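Local coordinates for probable transcriptional regulator (Rhodococcus jostii, PDB 3HIM), which probably binds DNA through an N-terminal helix-turn-helix as a transcriptional regulator of the TetR family, at the interface of chains A and B. Coordinates in Å, arbitrary orientation; residue numbers count along the deposited sequence, not the author numbering. Chains: chain A/B, Probable transcriptional regulator.

The interface of chains A and B. Residues chain A 157, 159-160, 163-164; chain B 175, 180-181, 187, 190-191.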
# COMPACT_ATOMS: atom_id res chain seq x y z
N ASP A 157 -14.47 15.82 -3.39
CA ASP A 157 -13.68 16.08 -2.19
C ASP A 157 -12.24 16.12 -2.62
O ASP A 157 -11.65 15.10 -2.97
CB ASP A 157 -13.91 14.99 -1.15
CG ASP A 157 -13.19 15.26 0.17
OD1 ASP A 157 -11.97 15.54 0.15
OD2 ASP A 157 -13.85 15.18 1.23
N GLU A 159 -9.29 16.86 -1.03
CA GLU A 159 -8.32 16.11 -0.22
C GLU A 159 -8.43 14.60 -0.47
O GLU A 159 -7.41 13.90 -0.55
CB GLU A 159 -8.46 16.44 1.28
CG GLU A 159 -7.67 15.50 2.19
CD GLU A 159 -7.51 15.99 3.64
OE1 GLU A 159 -8.22 16.92 4.09
OE2 GLU A 159 -6.65 15.41 4.36
N ALA A 160 -9.66 14.10 -0.60
CA ALA A 160 -9.87 12.68 -0.77
C ALA A 160 -9.27 12.18 -2.10
O ALA A 160 -8.64 11.11 -2.14
CB ALA A 160 -11.34 12.34 -0.69
N LEU A 163 -5.38 12.35 -1.96
CA LEU A 163 -5.00 11.18 -1.18
C LEU A 163 -5.04 9.91 -2.03
O LEU A 163 -4.08 9.13 -2.07
CB LEU A 163 -5.90 11.03 0.04
CG LEU A 163 -5.88 9.60 0.61
CD1 LEU A 163 -4.53 9.28 1.31
CD2 LEU A 163 -7.04 9.39 1.54
N ALA A 164 -6.17 9.67 -2.69
CA ALA A 164 -6.28 8.47 -3.52
C ALA A 164 -5.22 8.45 -4.63
O ALA A 164 -4.60 7.43 -4.87
CB ALA A 164 -7.67 8.34 -4.09
N TRP B 175 -1.37 3.20 5.65
CA TRP B 175 -1.36 4.59 6.17
C TRP B 175 -2.38 4.86 7.26
O TRP B 175 -2.26 5.85 7.97
CB TRP B 175 -1.53 5.64 5.05
CG TRP B 175 -2.84 5.53 4.29
CD1 TRP B 175 -3.04 4.92 3.07
CD2 TRP B 175 -4.12 6.06 4.67
NE1 TRP B 175 -4.36 5.01 2.69
CE2 TRP B 175 -5.05 5.71 3.64
CE3 TRP B 175 -4.58 6.77 5.78
CZ2 TRP B 175 -6.40 6.07 3.70
CZ3 TRP B 175 -5.94 7.11 5.84
CH2 TRP B 175 -6.82 6.77 4.80
N THR B 180 -6.65 13.10 9.20
CA THR B 180 -7.95 13.25 8.53
C THR B 180 -8.81 12.00 8.64
O THR B 180 -10.00 12.08 8.92
CB THR B 180 -7.80 13.61 7.05
OG1 THR B 180 -6.87 14.69 6.93
CG2 THR B 180 -9.17 14.04 6.48
N TYR B 181 -8.21 10.84 8.43
CA TYR B 181 -9.03 9.67 8.40
C TYR B 181 -8.66 8.68 9.48
O TYR B 181 -7.68 7.93 9.36
CB TYR B 181 -8.99 9.03 7.01
CG TYR B 181 -9.38 9.97 5.91
CD1 TYR B 181 -10.72 10.37 5.73
CD2 TYR B 181 -8.42 10.47 5.02
CE1 TYR B 181 -11.08 11.24 4.70
CE2 TYR B 181 -8.76 11.33 3.98
CZ TYR B 181 -10.09 11.71 3.82
OH TYR B 181 -10.41 12.57 2.81
N ILE B 187 -13.45 7.19 5.49
CA ILE B 187 -12.60 6.86 4.36
C ILE B 187 -13.34 6.00 3.32
O ILE B 187 -13.25 6.26 2.11
CB ILE B 187 -11.20 6.29 4.77
CG1 ILE B 187 -10.32 6.09 3.52
CG2 ILE B 187 -11.35 4.99 5.54
CD1 ILE B 187 -10.09 7.35 2.69
N ARG B 190 -15.60 8.23 1.19
CA ARG B 190 -14.78 8.96 0.22
C ARG B 190 -14.34 8.09 -0.96
O ARG B 190 -14.38 8.53 -2.13
CB ARG B 190 -13.57 9.56 0.91
CG ARG B 190 -13.60 11.06 1.01
CD ARG B 190 -14.60 11.58 1.98
NE ARG B 190 -15.98 11.57 1.47
CZ ARG B 190 -17.03 11.62 2.28
NH1 ARG B 190 -16.83 11.71 3.59
NH2 ARG B 190 -18.26 11.58 1.80
N TYR B 191 -13.96 6.86 -0.66
CA TYR B 191 -13.44 5.95 -1.68
C TYR B 191 -14.57 5.40 -2.51
O TYR B 191 -14.39 5.12 -3.69
CB TYR B 191 -12.62 4.84 -1.04
CG TYR B 191 -11.18 5.22 -0.80
CD1 TYR B 191 -10.74 6.55 -0.92
CD2 TYR B 191 -10.25 4.25 -0.44
CE1 TYR B 191 -9.40 6.88 -0.71
CE2 TYR B 191 -8.93 4.56 -0.21
CZ TYR B 191 -8.49 5.86 -0.34
OH TYR B 191 -7.14 6.12 -0.12
O HOH W 1 -12.54 14.41 3.41
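The N-terminal turns of helix 158-175 of chain A, with A:Asp157 just ahead of them, lie against a patch of chain B built from the end of its own helix 158-175, the loop residues B:Thr180 and B:Tyr181, and helix 184-198. A:Leu163 drives its CD2 methyl into this patch, 3.6 Å from CE2 of the B:Tyr181 ring. The two side chains run past each other in opposite directions, while the B:Tyr191 side chain crosses at about a right angle, its OH 3.7 Å from the same CD2. CD1 of B:Ile187 and the indole CZ2 of B:Trp175 also pack against that methyl. Within chain B, the B:Tyr181 ring is sandwiched: B:Ile187 CD1 sits over the centre of one face and B:Thr180 CG2 over the other, which should limit its turning. A:Glu159 and B:Thr180 meet tip to tip. The glutamate chain starts anti to the backbone N (chi1 168°) and stays extended, bringing its carboxylate to the threonine. B:Thr180 OG1 donates to OE2 at 2.7 Å, on the syn side but 31° out of the carboxylate plane. An alanine in place of A:Glu159 would probably leave the B:Thr180 hydroxyl without this acceptor and open a gap beside its CG2 methyl. The two-fold repeats every contact with the chains exchanged, in keeping with the dimers typical of TetR regulators. A:Asp157 caps the helix start, OD1 accepting from A:Ala160 N at 2.8 Å. Its other oxygen, OD2, lies 2.6 Å from a water that also bonds the phenol OH of B:Tyr181, at 2.9 Å.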